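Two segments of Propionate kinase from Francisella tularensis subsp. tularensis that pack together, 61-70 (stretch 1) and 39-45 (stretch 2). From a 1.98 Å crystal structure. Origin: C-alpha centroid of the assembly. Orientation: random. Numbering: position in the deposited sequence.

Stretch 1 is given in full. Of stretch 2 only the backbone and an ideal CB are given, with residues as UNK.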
ATOM      1  N   ASP A  61     -16.335 -19.184 -35.047  1.00 47.26           N
ATOM      2  CA  ASP A  61     -15.511 -20.140 -35.791  1.00 47.18           C
ATOM      3  C   ASP A  61     -14.552 -20.877 -34.854  1.00 38.04           C
ATOM      4  O   ASP A  61     -14.333 -22.082 -34.983  1.00 39.73           O
ATOM      5  CB  ASP A  61     -14.714 -19.431 -36.887  1.00 53.39           C
ATOM      6  CG  ASP A  61     -15.599 -18.858 -37.977  1.00 61.09           C
ATOM      7  OD1 ASP A  61     -16.739 -19.344 -38.136  1.00 66.02           O
ATOM      8  OD2 ASP A  61     -15.153 -17.923 -38.676  1.00 60.28           O
ATOM      9  N   VAL A  62     -13.971 -20.138 -33.918  1.00 43.50           N
ATOM     10  CA  VAL A  62     -13.090 -20.741 -32.927  1.00 42.41           C
ATOM     11  C   VAL A  62     -13.823 -21.833 -32.158  1.00 38.84           C
ATOM     12  O   VAL A  62     -13.326 -22.947 -32.019  1.00 37.38           O
ATOM     13  CB  VAL A  62     -12.555 -19.692 -31.950  1.00 42.15           C
ATOM     14  CG1 VAL A  62     -11.853 -20.366 -30.781  1.00 40.51           C
ATOM     15  CG2 VAL A  62     -11.614 -18.746 -32.672  1.00 46.74           C
ATOM     16  N   PHE A  63     -15.018 -21.515 -31.674  1.00 38.40           N
ATOM     17  CA  PHE A  63     -15.788 -22.484 -30.906  1.00 41.44           C
ATOM     18  C   PHE A  63     -16.184 -23.722 -31.700  1.00 46.18           C
ATOM     19  O   PHE A  63     -16.188 -24.828 -31.163  1.00 48.82           O
ATOM     20  CB  PHE A  63     -17.016 -21.833 -30.270  1.00 39.65           C
ATOM     21  CG  PHE A  63     -16.750 -21.270 -28.902  1.00 39.21           C
ATOM     22  CD1 PHE A  63     -16.598 -22.113 -27.816  1.00 41.94           C
ATOM     23  CD2 PHE A  63     -16.629 -19.906 -28.708  1.00 40.95           C
ATOM     24  CE1 PHE A  63     -16.336 -21.607 -26.552  1.00 42.87           C
ATOM     25  CE2 PHE A  63     -16.369 -19.391 -27.451  1.00 41.74           C
ATOM     26  CZ  PHE A  63     -16.225 -20.245 -26.370  1.00 41.41           C
ATOM     27  N   GLU A  64     -16.528 -23.535 -32.969  1.00 46.05           N
ATOM     28  CA  GLU A  64     -16.888 -24.668 -33.812  1.00 54.28           C
ATOM     29  C   GLU A  64     -15.665 -25.533 -34.063  1.00 49.88           C
ATOM     30  O   GLU A  64     -15.766 -26.753 -34.143  1.00 51.70           O
ATOM     31  CB  GLU A  64     -17.485 -24.204 -35.140  1.00 64.08           C
ATOM     32  CG  GLU A  64     -18.888 -23.630 -35.032  1.00 74.88           C
ATOM     33  CD  GLU A  64     -19.543 -23.455 -36.390  1.00 91.13           C
ATOM     34  OE1 GLU A  64     -19.050 -24.058 -37.370  1.00 96.67           O
ATOM     35  OE2 GLU A  64     -20.551 -22.720 -36.478  1.00 95.99           O
HETATM   36  N   MSE A  65     -14.508 -24.897 -34.185  1.00 41.22           N
HETATM   37  CA  MSE A  65     -13.271 -25.642 -34.358  1.00 44.54           C
HETATM   38  C   MSE A  65     -12.951 -26.425 -33.089  1.00 36.23           C
HETATM   39  O   MSE A  65     -12.508 -27.574 -33.146  1.00 36.66           O
HETATM   40  CB  MSE A  65     -12.117 -24.711 -34.721  1.00 48.05           C
HETATM   41  CG  MSE A  65     -10.762 -25.404 -34.736  1.00 53.47           C
HETATM   42 SE   MSE A  65      -9.347 -24.286 -35.477  1.00 56.55          SE
HETATM   43  CE  MSE A  65      -9.646 -24.599 -37.400  1.00 43.84           C
ATOM     44  N   LEU A  66     -13.195 -25.802 -31.940  1.00 36.57           N
ATOM     45  CA  LEU A  66     -12.981 -26.475 -30.671  1.00 34.28           C
ATOM     46  C   LEU A  66     -13.931 -27.658 -30.580  1.00 40.54           C
ATOM     47  O   LEU A  66     -13.527 -28.763 -30.224  1.00 36.15           O
ATOM     48  CB  LEU A  66     -13.207 -25.515 -29.498  1.00 35.05           C
ATOM     49  CG  LEU A  66     -13.120 -26.165 -28.121  1.00 34.92           C
ATOM     50  CD1 LEU A  66     -11.833 -26.960 -27.989  1.00 31.68           C
ATOM     51  CD2 LEU A  66     -13.233 -25.124 -27.014  1.00 32.43           C
ATOM     52  N   LYS A  67     -15.195 -27.429 -30.924  1.00 36.54           N
ATOM     53  CA  LYS A  67     -16.174 -28.507 -30.915  1.00 38.83           C
ATOM     54  C   LYS A  67     -15.736 -29.623 -31.860  1.00 40.20           C
ATOM     55  O   LYS A  67     -15.769 -30.798 -31.497  1.00 43.20           O
ATOM     56  CB  LYS A  67     -17.562 -27.996 -31.311  1.00 46.01           C
ATOM     57  CG  LYS A  67     -18.653 -29.056 -31.226  1.00 54.47           C
ATOM     58  CD  LYS A  67     -20.030 -28.441 -31.417  1.00 64.54           C
ATOM     59  CE  LYS A  67     -21.142 -29.442 -31.142  1.00 67.34           C
ATOM     60  NZ  LYS A  67     -22.493 -28.809 -31.221  1.00 67.14           N
ATOM     61  N   ASP A  68     -15.322 -29.251 -33.068  1.00 44.95           N
ATOM     62  CA  ASP A  68     -14.900 -30.232 -34.063  1.00 50.52           C
ATOM     63  C   ASP A  68     -13.790 -31.117 -33.511  1.00 47.21           C
ATOM     64  O   ASP A  68     -13.825 -32.338 -33.664  1.00 45.86           O
ATOM     65  CB  ASP A  68     -14.423 -29.546 -35.343  1.00 55.56           C
ATOM     66  CG  ASP A  68     -15.560 -28.954 -36.148  1.00 66.28           C
ATOM     67  OD1 ASP A  68     -16.731 -29.287 -35.867  1.00 69.03           O
ATOM     68  OD2 ASP A  68     -15.281 -28.156 -37.066  1.00 70.76           O
ATOM     69  N   PHE A  69     -12.811 -30.493 -32.861  1.00 45.70           N
ATOM     70  CA  PHE A  69     -11.678 -31.223 -32.301  1.00 43.42           C
ATOM     71  C   PHE A  69     -12.129 -32.222 -31.239  1.00 46.09           C
ATOM     72  O   PHE A  69     -11.635 -33.349 -31.182  1.00 48.75           O
ATOM     73  CB  PHE A  69     -10.660 -30.248 -31.712  1.00 38.72           C
ATOM     74  CG  PHE A  69      -9.494 -30.921 -31.054  1.00 39.94           C
ATOM     75  CD1 PHE A  69      -9.576 -31.343 -29.739  1.00 43.70           C
ATOM     76  CD2 PHE A  69      -8.317 -31.132 -31.750  1.00 42.39           C
ATOM     77  CE1 PHE A  69      -8.504 -31.962 -29.127  1.00 40.82           C
ATOM     78  CE2 PHE A  69      -7.237 -31.751 -31.145  1.00 46.74           C
ATOM     79  CZ  PHE A  69      -7.335 -32.169 -29.830  1.00 39.49           C
ATOM     80  N   LEU A  70     -13.074 -31.800 -30.405  1.00 38.48           N
ATOM     81  CA  LEU A  70     -13.599 -32.635 -29.333  1.00 36.02           C
ATOM     82  C   LEU A  70     -14.458 -33.768 -29.870  1.00 39.87           C
ATOM     83  O   LEU A  70     -14.553 -34.832 -29.260  1.00 44.58           O
ATOM     84  CB  LEU A  70     -14.428 -31.785 -28.370  1.00 36.39           C
ATOM     85  CG  LEU A  70     -13.647 -30.725 -27.594  1.00 33.57           C
ATOM     86  CD1 LEU A  70     -14.599 -29.848 -26.803  1.00 34.10           C
ATOM     87  CD2 LEU A  70     -12.627 -31.383 -26.680  1.00 32.70           C
ATOM     88  N   UNK A  39      -4.369 -13.162 -38.159  1.00 52.63           N
ATOM     89  CA  UNK A  39      -3.461 -14.079 -37.484  1.00 52.28           C
ATOM     90  C   UNK A  39      -4.155 -14.997 -36.487  1.00 48.70           C
ATOM     91  O   UNK A  39      -3.518 -15.572 -35.603  1.00 42.53           O
ATOM     92  CB  UNK A  39      -2.370 -13.283 -36.765  1.00 52.28           C
ATOM     93  N   UNK A  40      -5.467 -15.128 -36.634  1.00 45.34           N
ATOM     94  CA  UNK A  40      -6.230 -16.026 -35.788  1.00 43.28           C
ATOM     95  C   UNK A  40      -5.668 -17.443 -35.893  1.00 39.69           C
ATOM     96  O   UNK A  40      -5.423 -17.943 -36.995  1.00 41.39           O
ATOM     97  CB  UNK A  40      -7.711 -16.001 -36.172  1.00 43.28           C
ATOM     98  N   UNK A  41      -5.457 -18.082 -34.747  1.00 34.64           N
ATOM     99  CA  UNK A  41      -4.976 -19.461 -34.711  1.00 36.47           C
ATOM    100  C   UNK A  41      -5.378 -20.166 -33.419  1.00 32.10           C
ATOM    101  O   UNK A  41      -5.558 -19.532 -32.383  1.00 30.94           O
ATOM    102  CB  UNK A  41      -3.455 -19.493 -34.869  1.00 36.47           C
ATOM    103  N   UNK A  42      -5.513 -21.483 -33.486  1.00 28.92           N
ATOM    104  CA  UNK A  42      -5.802 -22.264 -32.297  1.00 30.05           C
ATOM    105  C   UNK A  42      -4.703 -23.296 -32.091  1.00 29.82           C
ATOM    106  O   UNK A  42      -4.392 -24.079 -32.996  1.00 28.94           O
ATOM    107  CB  UNK A  42      -7.170 -22.940 -32.406  1.00 30.05           C
ATOM    108  N   UNK A  43      -4.092 -23.275 -30.911  1.00 28.39           N
ATOM    109  CA  UNK A  43      -3.116 -24.297 -30.546  1.00 25.95           C
ATOM    110  C   UNK A  43      -3.793 -25.392 -29.732  1.00 27.00           C
ATOM    111  O   UNK A  43      -4.569 -25.111 -28.825  1.00 34.57           O
ATOM    112  CB  UNK A  43      -1.955 -23.684 -29.760  1.00 25.95           C
ATOM    113  N   UNK A  44      -3.521 -26.640 -30.087  1.00 22.90           N
ATOM    114  CA  UNK A  44      -4.023 -27.779 -29.344  1.00 21.31           C
ATOM    115  C   UNK A  44      -2.826 -28.577 -28.864  1.00 27.15           C
ATOM    116  O   UNK A  44      -1.950 -28.941 -29.661  1.00 28.22           O
ATOM    117  CB  UNK A  44      -4.964 -28.636 -30.193  1.00 21.31           C
ATOM    118  N   UNK A  45      -2.796 -28.880 -27.577  1.00 30.54           N
ATOM    119  CA  UNK A  45      -1.728 -29.702 -27.023  1.00 31.56           C
ATOM    120  C   UNK A  45      -2.305 -30.930 -26.341  1.00 33.48           C
ATOM    121  O   UNK A  45      -2.851 -30.840 -25.241  1.00 27.19           O
ATOM    122  CB  UNK A  45      -0.880 -28.895 -26.038  1.00 31.56           C
TER

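Residues 61-70 form a helix whose near side, as seen from the second stretch, is lined by Val-62, Met-65 (a selenomethionine), Leu-66 and Phe-69. This surface is apolar, so positions facing it should favor apolar side chains; the strand at 41-45 runs at 26° to the helix.

Position 39 lies beyond the reach of the helix, and nothing there selects a side chain. Its phi/psi of -97/19 fits a loop, where polar residues are common. It is Asn-39.

Position 40 points its CA-to-CB bond toward the helix, but no atom of stretch 1 comes within 5.5 Å of the ideal CB. Cys, Val or Leu could extend toward Val-62; Ala would fit but fall short of contact. The residue is Cys-40, whose chi1 of 180° (t) brings Cys-40 SG to 4.2 Å from Val-62 CG2, a loose apolar contact.

At position 41 the bond points away from the helix, as alternation along an extended chain predicts, and this contact leaves the choice open. Lys-41 is found, its chain extended beyond chi1.

Position 42 turns back toward the helix, its ideal CB 4.0 Å from Met-65 SE. With the backbone at -122/125, beta-branched residues are favored, and the nearby selenium calls for an apolar partner: Val or Ile would suit, Leu perhaps. Val-42 uses the t rotamer and sets Val-42 CG2 3.6 Å from Met-65 SE, placing the valine methyl against the selenium of Met-65, whose chain is extended through chi1 and chi2 (both t).

Position 43 is out of reach of the helix; its extended backbone would accept many residues. It is Val-43.

Position 44 faces the helix again, and its ideal CB is 4.0 Å from Phe-69 CE2. The neighboring surface combines an aromatic ring with the aliphatic chains of Met-65 and Leu-66. Leu, Ile or Met could pack here, but a flat aromatic can also exploit the ring. Phe-44, with chi1 of -66° (m), extends across toward the helix, leaning toward its N-terminal end, and buries more area in this contact than any other residue of either stretch. Its ring forms an offset stack with that of Phe-69, centroids 4.2 Å apart and planes at 13°; Phe-44 CE1 lies 3.4 Å from Phe-69 CG, over the face of that ring. At the edge of the Phe-44 ring, Phe-44 CZ is 4.1 Å from Met-65 CG, and Phe-44 CE1 is 4.3 Å from Leu-66 CD1.

Position 45 points away, so a polar or charged side chain costs this contact nothing. Lys-45 occupies it. No hydrogen bond joins the two stretches.

Stretch 2, residues 39-45: NCKVVFK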
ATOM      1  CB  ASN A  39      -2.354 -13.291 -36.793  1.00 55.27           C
ATOM      2  CG  ASN A  39      -1.531 -12.491 -37.768  1.00 61.77           C
ATOM      3  OD1 ASN A  39      -1.036 -13.027 -38.759  1.00 65.03           O
ATOM      4  ND2 ASN A  39      -1.383 -11.201 -37.503  1.00 66.17           N
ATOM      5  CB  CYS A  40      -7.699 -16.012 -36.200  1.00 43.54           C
ATOM      6  SG  CYS A  40      -8.742 -17.100 -35.218  1.00 42.73           S
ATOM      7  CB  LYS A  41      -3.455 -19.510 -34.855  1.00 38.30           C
ATOM      8  CG  LYS A  41      -2.734 -18.807 -33.728  1.00 39.88           C
ATOM      9  CD  LYS A  41      -1.252 -19.121 -33.726  1.00 40.80           C
ATOM     10  CE  LYS A  41      -0.565 -18.395 -32.582  1.00 44.76           C
ATOM     11  NZ  LYS A  41       0.886 -18.706 -32.519  1.00 51.74           N
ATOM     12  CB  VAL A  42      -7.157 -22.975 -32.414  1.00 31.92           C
ATOM     13  CG1 VAL A  42      -7.547 -23.589 -31.074  1.00 27.78           C
ATOM     14  CG2 VAL A  42      -8.217 -21.995 -32.901  1.00 30.15           C
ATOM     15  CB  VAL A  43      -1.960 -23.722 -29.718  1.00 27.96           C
ATOM     16  CG1 VAL A  43      -0.904 -24.797 -29.486  1.00 29.57           C
ATOM     17  CG2 VAL A  43      -1.352 -22.510 -30.416  1.00 26.29           C
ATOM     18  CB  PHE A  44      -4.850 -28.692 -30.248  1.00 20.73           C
ATOM     19  CG  PHE A  44      -6.131 -28.082 -30.747  1.00 27.75           C
ATOM     20  CD1 PHE A  44      -7.307 -28.226 -30.034  1.00 29.17           C
ATOM     21  CD2 PHE A  44      -6.171 -27.419 -31.965  1.00 31.32           C
ATOM     22  CE1 PHE A  44      -8.488 -27.690 -30.508  1.00 33.53           C
ATOM     23  CE2 PHE A  44      -7.351 -26.888 -32.445  1.00 32.43           C
ATOM     24  CZ  PHE A  44      -8.504 -27.020 -31.721  1.00 31.37           C
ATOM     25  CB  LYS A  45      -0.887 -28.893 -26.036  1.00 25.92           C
ATOM     26  CG  LYS A  45      -0.140 -27.724 -26.666  1.00 30.16           C
ATOM     27  CD  LYS A  45       0.517 -26.853 -25.596  1.00 42.93           C
ATOM     28  CE  LYS A  45       1.471 -25.844 -26.219  1.00 50.08           C
ATOM     29  NZ  LYS A  45       2.099 -24.947 -25.208  1.00 53.68           N
TER
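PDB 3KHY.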